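Local coordinates for putative exported protein (Aeromonas hydrophila subsp. hydrophila, PDB 4PJ2), which probably inhibits invertebrate-type (i-type) lysozymes in the periplasm and binds a magnesium ion, at residues L9-G14 against V34-G39; D68-K73 against A94-P99. All blocks are in the same frame, centred on the assembly; numbering follows the deposited sequence.

Contact 1 (L9-G14 against V34-G39); sequences LTLPSG and VRLYSG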
ATOM      1  N   LEU A   9      15.911   1.036  14.441  1.00 15.35           N
ATOM      2  CA  LEU A   9      16.507   2.378  14.425  1.00 15.47           C
ATOM      3  C   LEU A   9      16.862   2.816  15.837  1.00 15.69           C
ATOM      4  O   LEU A   9      16.093   2.604  16.761  1.00 16.24           O
ATOM      5  CB  LEU A   9      15.534   3.414  13.861  1.00 18.49           C
ATOM      6  CG  LEU A   9      15.144   3.293  12.395  1.00 20.61           C
ATOM      7  CD1 LEU A   9      14.038   4.300  12.057  1.00 20.65           C
ATOM      8  CD2 LEU A   9      16.349   3.523  11.513  1.00 22.16           C
ATOM      9  N   THR A  10      18.009   3.470  15.974  1.00 16.89           N
ATOM     10  CA  THR A  10      18.374   4.125  17.217  1.00 17.41           C
ATOM     11  C   THR A  10      17.952   5.584  17.168  1.00 18.03           C
ATOM     12  O   THR A  10      18.302   6.307  16.231  1.00 20.90           O
ATOM     13  CB  THR A  10      19.868   4.039  17.463  1.00 20.11           C
ATOM     14  OG1 THR A  10      20.233   2.662  17.536  1.00 21.20           O
ATOM     15  CG2 THR A  10      20.246   4.742  18.759  1.00 20.39           C
ATOM     16  N   LEU A  11      17.226   6.030  18.174  1.00 16.61           N
ATOM     17  CA  LEU A  11      16.800   7.411  18.289  1.00 16.69           C
ATOM     18  C   LEU A  11      17.927   8.243  18.914  1.00 17.44           C
ATOM     19  O   LEU A  11      18.795   7.709  19.604  1.00 16.94           O
ATOM     20  CB  LEU A  11      15.566   7.526  19.175  1.00 18.03           C
ATOM     21  CG  LEU A  11      14.134   7.227  18.718  1.00 22.84           C
ATOM     22  CD1 LEU A  11      14.028   7.094  17.215  1.00 22.82           C
ATOM     23  CD2 LEU A  11      13.539   6.063  19.427  1.00 24.89           C
ATOM     24  N   PRO A  12      17.907   9.572  18.689  1.00 18.42           N
ATOM     25  CA  PRO A  12      18.961  10.405  19.286  1.00 17.79           C
ATOM     26  C   PRO A  12      19.022  10.290  20.816  1.00 17.84           C
ATOM     27  O   PRO A  12      20.085  10.455  21.408  1.00 18.35           O
ATOM     28  CB  PRO A  12      18.575  11.829  18.852  1.00 20.03           C
ATOM     29  CG  PRO A  12      17.811  11.653  17.632  1.00 20.81           C
ATOM     30  CD  PRO A  12      17.066  10.347  17.759  1.00 19.71           C
ATOM     31  N   SER A  13      17.894   9.978  21.445  1.00 17.56           N
ATOM     32  CA  SER A  13      17.850   9.811  22.896  1.00 17.34           C
ATOM     33  C   SER A  13      18.603   8.562  23.379  1.00 16.66           C
ATOM     34  O   SER A  13      18.875   8.419  24.572  1.00 17.78           O
ATOM     35  CB  SER A  13      16.401   9.646  23.332  1.00 17.74           C
ATOM     36  OG  SER A  13      15.901   8.427  22.806  1.00 17.37           O
ATOM     37  N   GLY A  14      18.913   7.653  22.459  1.00 15.67           N
ATOM     38  CA  GLY A  14      19.446   6.345  22.824  1.00 14.86           C
ATOM     39  C   GLY A  14      18.419   5.230  22.843  1.00 14.04           C
ATOM     40  O   GLY A  14      18.804   4.065  22.834  1.00 14.35           O
ATOM     41  N   VAL A  34       5.053  -1.195  16.030  1.00 10.52           N
ATOM     42  CA  VAL A  34       6.171  -0.378  16.442  1.00 10.45           C
ATOM     43  C   VAL A  34       6.458  -0.766  17.882  1.00 10.43           C
ATOM     44  O   VAL A  34       5.567  -0.769  18.704  1.00 10.88           O
ATOM     45  CB  VAL A  34       5.796   1.111  16.383  1.00 11.47           C
ATOM     46  CG1 VAL A  34       6.954   1.951  16.869  1.00 12.30           C
ATOM     47  CG2 VAL A  34       5.382   1.516  14.968  1.00 11.87           C
ATOM     48  N   ARG A  35       7.708  -1.090  18.166  1.00  9.80           N
ATOM     49  CA  ARG A  35       8.132  -1.501  19.512  1.00 10.40           C
ATOM     50  C   ARG A  35       9.273  -0.603  19.946  1.00 10.00           C
ATOM     51  O   ARG A  35      10.206  -0.394  19.188  1.00 11.84           O
ATOM     52  CB  ARG A  35       8.567  -2.967  19.535  1.00 10.63           C
ATOM     53  CG  ARG A  35       7.404  -3.956  19.405  1.00 10.10           C
ATOM     54  CD  ARG A  35       7.909  -5.358  19.236  1.00 11.46           C
ATOM     55  NE  ARG A  35       7.134  -6.436  19.838  1.00 12.68           N
ATOM     56  CZ  ARG A  35       6.226  -7.197  19.243  1.00 12.52           C
ATOM     57  NH1 ARG A  35       5.787  -6.941  18.021  1.00 14.04           N
ATOM     58  NH2 ARG A  35       5.709  -8.204  19.927  1.00 13.60           N
ATOM     59  N   LEU A  36       9.167  -0.087  21.164  1.00 10.46           N
ATOM     60  CA  LEU A  36      10.140   0.825  21.740  1.00 10.60           C
ATOM     61  C   LEU A  36      10.878   0.137  22.867  1.00 10.69           C
ATOM     62  O   LEU A  36      10.250  -0.491  23.738  1.00 11.11           O
ATOM     63  CB  LEU A  36       9.417   2.040  22.283  1.00 12.14           C
ATOM     64  CG  LEU A  36      10.252   3.157  22.881  1.00 14.13           C
ATOM     65  CD1 LEU A  36      11.152   3.783  21.829  1.00 14.24           C
ATOM     66  CD2 LEU A  36       9.360   4.196  23.514  1.00 16.23           C
ATOM     67  N   TYR A  37      12.194   0.287  22.844  1.00 10.71           N
ATOM     68  CA  TYR A  37      13.118  -0.291  23.817  1.00 10.88           C
ATOM     69  C   TYR A  37      13.973   0.822  24.413  1.00 11.42           C
ATOM     70  O   TYR A  37      14.226   1.835  23.761  1.00 11.87           O
ATOM     71  CB  TYR A  37      14.036  -1.312  23.137  1.00 11.21           C
ATOM     72  CG  TYR A  37      13.290  -2.432  22.447  1.00 11.20           C
ATOM     73  CD1 TYR A  37      13.126  -3.674  23.063  1.00 11.18           C
ATOM     74  CD2 TYR A  37      12.724  -2.237  21.178  1.00 11.24           C
ATOM     75  CE1 TYR A  37      12.423  -4.674  22.443  1.00 10.77           C
ATOM     76  CE2 TYR A  37      12.021  -3.239  20.570  1.00 11.19           C
ATOM     77  CZ  TYR A  37      11.874  -4.459  21.197  1.00 10.46           C
ATOM     78  OH  TYR A  37      11.157  -5.431  20.547  1.00 11.06           O
ATOM     79  N   SER A  38      14.461   0.651  25.630  1.00 11.95           N
ATOM     80  CA  SER A  38      15.250   1.702  26.256  1.00 12.23           C
ATOM     81  C   SER A  38      16.596   1.895  25.586  1.00 12.34           C
ATOM     82  O   SER A  38      17.115   3.001  25.606  1.00 12.97           O
ATOM     83  CB  SER A  38      15.488   1.397  27.734  1.00 13.01           C
ATOM     84  OG  SER A  38      16.494   0.412  27.849  1.00 13.03           O
ATOM     85  N   GLY A  39      17.167   0.848  24.997  1.00 11.71           N
ATOM     86  CA  GLY A  39      18.509   0.924  24.440  1.00 12.53           C
ATOM     87  C   GLY A  39      19.581   1.116  25.493  1.00 13.03           C
ATOM     88  O   GLY A  39      20.695   1.531  25.173  1.00 14.43           O
TER
HETATM   89  O   HOH W   1      21.503   3.690  22.783  1.00 30.52           O

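Contact 2 (D68-K73 against A94-P99); sequences DLNGDK and AFTLNP. With MG (magnesium ion), chain G.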
ATOM      1  N   ASP A  68      11.469  15.823  13.341  1.00 23.97           N
ATOM      2  CA  ASP A  68      10.741  16.564  14.360  1.00 25.94           C
ATOM      3  C   ASP A  68       9.510  17.238  13.762  1.00 27.28           C
ATOM      4  O   ASP A  68       9.630  18.201  13.002  1.00 28.97           O
ATOM      5  CB  ASP A  68      11.663  17.614  14.979  1.00 27.44           C
ATOM      6  CG  ASP A  68      10.992  18.409  16.076  1.00 29.36           C
ATOM      7  OD1 ASP A  68       9.911  18.000  16.542  1.00 29.57           O
ATOM      8  OD2 ASP A  68      11.555  19.446  16.482  1.00 31.02           O
ATOM      9  N   LEU A  69       8.327  16.753  14.125  1.00 26.95           N
ATOM     10  CA  LEU A  69       7.072  17.257  13.575  1.00 28.39           C
ATOM     11  C   LEU A  69       6.400  18.260  14.495  1.00 31.12           C
ATOM     12  O   LEU A  69       5.631  19.098  14.031  1.00 31.65           O
ATOM     13  CB  LEU A  69       6.102  16.096  13.334  1.00 26.68           C
ATOM     14  CG  LEU A  69       6.547  15.022  12.352  1.00 25.97           C
ATOM     15  CD1 LEU A  69       5.471  13.948  12.286  1.00 26.07           C
ATOM     16  CD2 LEU A  69       6.851  15.605  10.973  1.00 27.44           C
ATOM     17  N   ASN A  70       6.664  18.157  15.796  1.00 33.28           N
ATOM     18  CA  ASN A  70       5.967  18.982  16.780  1.00 36.07           C
ATOM     19  C   ASN A  70       6.834  20.109  17.325  1.00 38.16           C
ATOM     20  O   ASN A  70       6.375  20.911  18.132  1.00 39.48           O
ATOM     21  CB  ASN A  70       5.422  18.127  17.932  1.00 36.83           C
ATOM     22  CG  ASN A  70       6.515  17.416  18.715  1.00 37.22           C
ATOM     23  OD1 ASN A  70       7.707  17.561  18.434  1.00 36.16           O
ATOM     24  ND2 ASN A  70       6.105  16.637  19.712  1.00 38.42           N
ATOM     25  N   GLY A  71       8.087  20.158  16.889  1.00 38.97           N
ATOM     26  CA  GLY A  71       8.973  21.252  17.236  1.00 39.99           C
ATOM     27  C   GLY A  71       9.639  21.155  18.597  1.00 40.78           C
ATOM     28  O   GLY A  71      10.164  22.158  19.089  1.00 41.75           O
ATOM     29  N   ASP A  72       9.632  19.972  19.210  1.00 40.59           N
ATOM     30  CA  ASP A  72      10.296  19.790  20.501  1.00 40.44           C
ATOM     31  C   ASP A  72      11.759  19.379  20.341  1.00 39.77           C
ATOM     32  O   ASP A  72      12.402  18.960  21.306  1.00 40.16           O
ATOM     33  CB  ASP A  72       9.544  18.780  21.380  1.00 41.40           C
ATOM     34  CG  ASP A  72       9.621  17.351  20.858  1.00 41.83           C
ATOM     35  OD1 ASP A  72      10.366  17.074  19.895  1.00 41.69           O
ATOM     36  OD2 ASP A  72       8.932  16.482  21.434  1.00 42.44           O
ATOM     37  N   LYS A  73      12.263  19.486  19.114  1.00 38.59           N
ATOM     38  CA  LYS A  73      13.666  19.216  18.793  1.00 37.73           C
ATOM     39  C   LYS A  73      14.072  17.752  18.970  1.00 35.61           C
ATOM     40  O   LYS A  73      15.257  17.428  18.977  1.00 35.78           O
ATOM     41  CB  LYS A  73      14.582  20.153  19.590  1.00 39.21           C
ATOM     42  CG  LYS A  73      14.385  21.615  19.209  1.00 41.20           C
ATOM     43  CD  LYS A  73      15.170  22.565  20.094  1.00 43.15           C
ATOM     44  CE  LYS A  73      15.016  23.997  19.603  1.00 44.74           C
ATOM     45  NZ  LYS A  73      16.250  24.812  19.814  1.00 45.54           N
ATOM     46  N   ALA A  94       2.380   8.899  12.312  1.00 17.64           N
ATOM     47  CA  ALA A  94       3.467   9.495  13.081  1.00 18.43           C
ATOM     48  C   ALA A  94       3.324   9.113  14.554  1.00 18.45           C
ATOM     49  O   ALA A  94       2.209   9.068  15.079  1.00 17.91           O
ATOM     50  CB  ALA A  94       3.477  11.016  12.924  1.00 19.50           C
ATOM     51  N   PHE A  95       4.464   8.889  15.201  1.00 17.32           N
ATOM     52  CA  PHE A  95       4.530   8.499  16.604  1.00 17.06           C
ATOM     53  C   PHE A  95       5.498   9.381  17.364  1.00 17.62           C
ATOM     54  O   PHE A  95       6.583   9.690  16.871  1.00 20.07           O
ATOM     55  CB  PHE A  95       5.028   7.052  16.766  1.00 16.36           C
ATOM     56  CG  PHE A  95       4.200   6.030  16.061  1.00 14.96           C
ATOM     57  CD1 PHE A  95       3.291   5.248  16.752  1.00 16.98           C
ATOM     58  CD2 PHE A  95       4.359   5.819  14.710  1.00 15.59           C
ATOM     59  CE1 PHE A  95       2.543   4.304  16.090  1.00 17.95           C
ATOM     60  CE2 PHE A  95       3.594   4.885  14.036  1.00 15.61           C
ATOM     61  CZ  PHE A  95       2.695   4.126  14.730  1.00 17.20           C
ATOM     62  N   THR A  96       5.106   9.757  18.569  1.00 20.10           N
ATOM     63  CA  THR A  96       6.058  10.318  19.521  1.00 21.13           C
ATOM     64  C   THR A  96       6.666   9.176  20.308  1.00 22.43           C
ATOM     65  O   THR A  96       5.990   8.166  20.559  1.00 23.01           O
ATOM     66  CB  THR A  96       5.421  11.327  20.480  1.00 22.91           C
ATOM     67  OG1 THR A  96       4.240  10.772  21.055  1.00 22.58           O
ATOM     68  CG2 THR A  96       5.066  12.590  19.743  1.00 23.32           C
ATOM     69  N   LEU A  97       7.949   9.341  20.649  1.00 22.73           N
ATOM     70  CA  LEU A  97       8.742   8.355  21.387  1.00 22.62           C
ATOM     71  C   LEU A  97       9.914   9.028  22.133  1.00 23.26           C
ATOM     72  O   LEU A  97      10.828   9.605  21.522  1.00 24.52           O
ATOM     73  CB  LEU A  97       9.308   7.270  20.483  1.00 23.95           C
ATOM     74  CG  LEU A  97       9.095   7.346  18.982  1.00 25.37           C
ATOM     75  CD1 LEU A  97       9.881   8.483  18.367  1.00 24.47           C
ATOM     76  CD2 LEU A  97       9.527   6.060  18.375  1.00 26.42           C
ATOM     77  N   ASN A  98       9.909   8.928  23.454  1.00 23.22           N
ATOM     78  CA  ASN A  98      10.983   9.499  24.257  1.00 23.72           C
ATOM     79  C   ASN A  98      11.048   8.822  25.630  1.00 23.53           C
ATOM     80  O   ASN A  98      10.128   8.102  26.033  1.00 22.80           O
ATOM     81  CB  ASN A  98      10.806  11.019  24.390  1.00 26.10           C
ATOM     82  CG  ASN A  98       9.459  11.398  24.949  1.00 27.89           C
ATOM     83  OD1 ASN A  98       9.166  11.137  26.121  1.00 28.93           O
ATOM     84  ND2 ASN A  98       8.626  12.022  24.119  1.00 28.95           N
ATOM     85  N   PRO A  99      12.149   9.031  26.353  1.00 24.44           N
ATOM     86  CA  PRO A  99      12.282   8.364  27.650  1.00 25.47           C
ATOM     87  C   PRO A  99      11.219   8.787  28.669  1.00 27.79           C
ATOM     88  O   PRO A  99      10.805   7.965  29.487  1.00 28.28           O
ATOM     89  CB  PRO A  99      13.673   8.805  28.120  1.00 25.59           C
ATOM     90  CG  PRO A  99      14.408   9.144  26.883  1.00 25.39           C
ATOM     91  CD  PRO A  99      13.388   9.716  25.950  1.00 25.11           C
TER
HETATM   92 MG    MG G 203       9.490  16.161  18.052  1.00 28.81          MG
HETATM   93  O   HOH W   2       9.630  13.262  21.707  1.00 32.65           O

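Contact 1 (L9-G14 against V34-G39)
G14 meets S38 and G39 where the backbones of the two segments come together. The CA atoms of G14 and G39 are 5.7 Å apart. Segment 9-14 leaves strand 6-10 and folds into a type I beta turn from L11 to G14, closed by a bond from G14 N to L11 O. Segment 34-39 runs off the end of strand 30-37. No direct hydrogen bond joins the two. Instead G39 CA lies 3.5 Å from G14 O in a CA-H...O contact, 159° at the hydrogen. A water donates to G14 O at 2.7 Å and makes a weak bond to G39 O. Positive phi favours glycine at both positions, and G39, lacking a side chain, lets G14 O approach its CA.

The side-chain part is one apolar touch. L11 CD2 meets L36 CD1 at 4.1 Å, and these buried side chains cross at about a right angle. L36 has CG anti to the backbone N (chi1 -177°), which carries CD1 across to L11. L11 also packs on L66 of the other sheet, and L36 on Q15. S38 points its CB away from segment 9-14, and its OG bonds to Q48.

Strand 16-21 lies between strands 6-10 and 30-37 in an antiparallel sheet. The contact therefore joins the turn of the hairpin 6-10/16-21 to the end of strand 30-37, at one edge of the hydrophobic core between two four-stranded sheets.

Contact 2 (D68-K73 against A94-P99)
A94 opens the second segment and takes the apolar end of the contact. Its CB touches L69 CD1 at 3.6 Å, a methyl-to-methyl meeting. L69 also packs on I78 and F106, and F106 covers A94 as well. F95 points its CB away from the metal loop and packs on Y32 of the other sheet.

T96 comes next. Its CG2 lies 4.2 Å from N70 ND2, and the two side chains cross at about a right angle. T96 OG1 bonds to D104 O on the neighbouring strand. N70 has CG between its backbone N and carbonyl carbon (chi1 62°), which brings the amide back over the loop. With chi2 near zero, OD1 faces the magnesium ion and ND2 the strand; ND2 also bonds weakly to D72 OD2.

L97 packs on L77 and L103. N98 reaches the loop through water: its ND2 donates to a water at 2.9 Å, which may bond weakly to D72 OD2.

The magnesium ion is held by D68 OD1 at 2.4 Å, N70 OD1 at 2.3 Å and D72 OD1 at 2.2 Å. The backbone O of Q74 and both carboxylate oxygens of E76 complete six ligand atoms. The loop backbone grips D68. G71 N donates to OD1 at 2.8 Å, from above the carboxylate plane, in an Asx motif. K73 N donates to OD2, also from above that plane. N70 OD1 takes D72 N in an Asx turn.

D68, N70 and D72 alternate along the loop, a spacing that resembles the D-x-[DN]-x-D start of EF-hand calcium loops; here the ion is magnesium. The metal and these backbone N-H groups would offset the crowded carboxylate charge, while strand 90-98 meets the loop by one methyl pair, a threonine methyl near the N70 amide, and a water.

The centres of the two contacts lie 12 Å apart. They come in series along the chain, with contact 1 complete before contact 2 begins. Contact 1 belongs to the sheet of strands 6-10, 16-21, 30-37 and 49-57. Contact 2 lies on the sheet of strands 60-67, 76-82, 90-98 and 102-112, with the metal loop joining the first two of these. They meet directly through side chains: V34 CG2 packs on F95 CZ at 3.8 Å, and L97 packs on both L11 and L36. S13 also touches P99. Strand 90-98 therefore faces the metal loop with some residues and the other sheet with others, linking the magnesium site to the intersheet core.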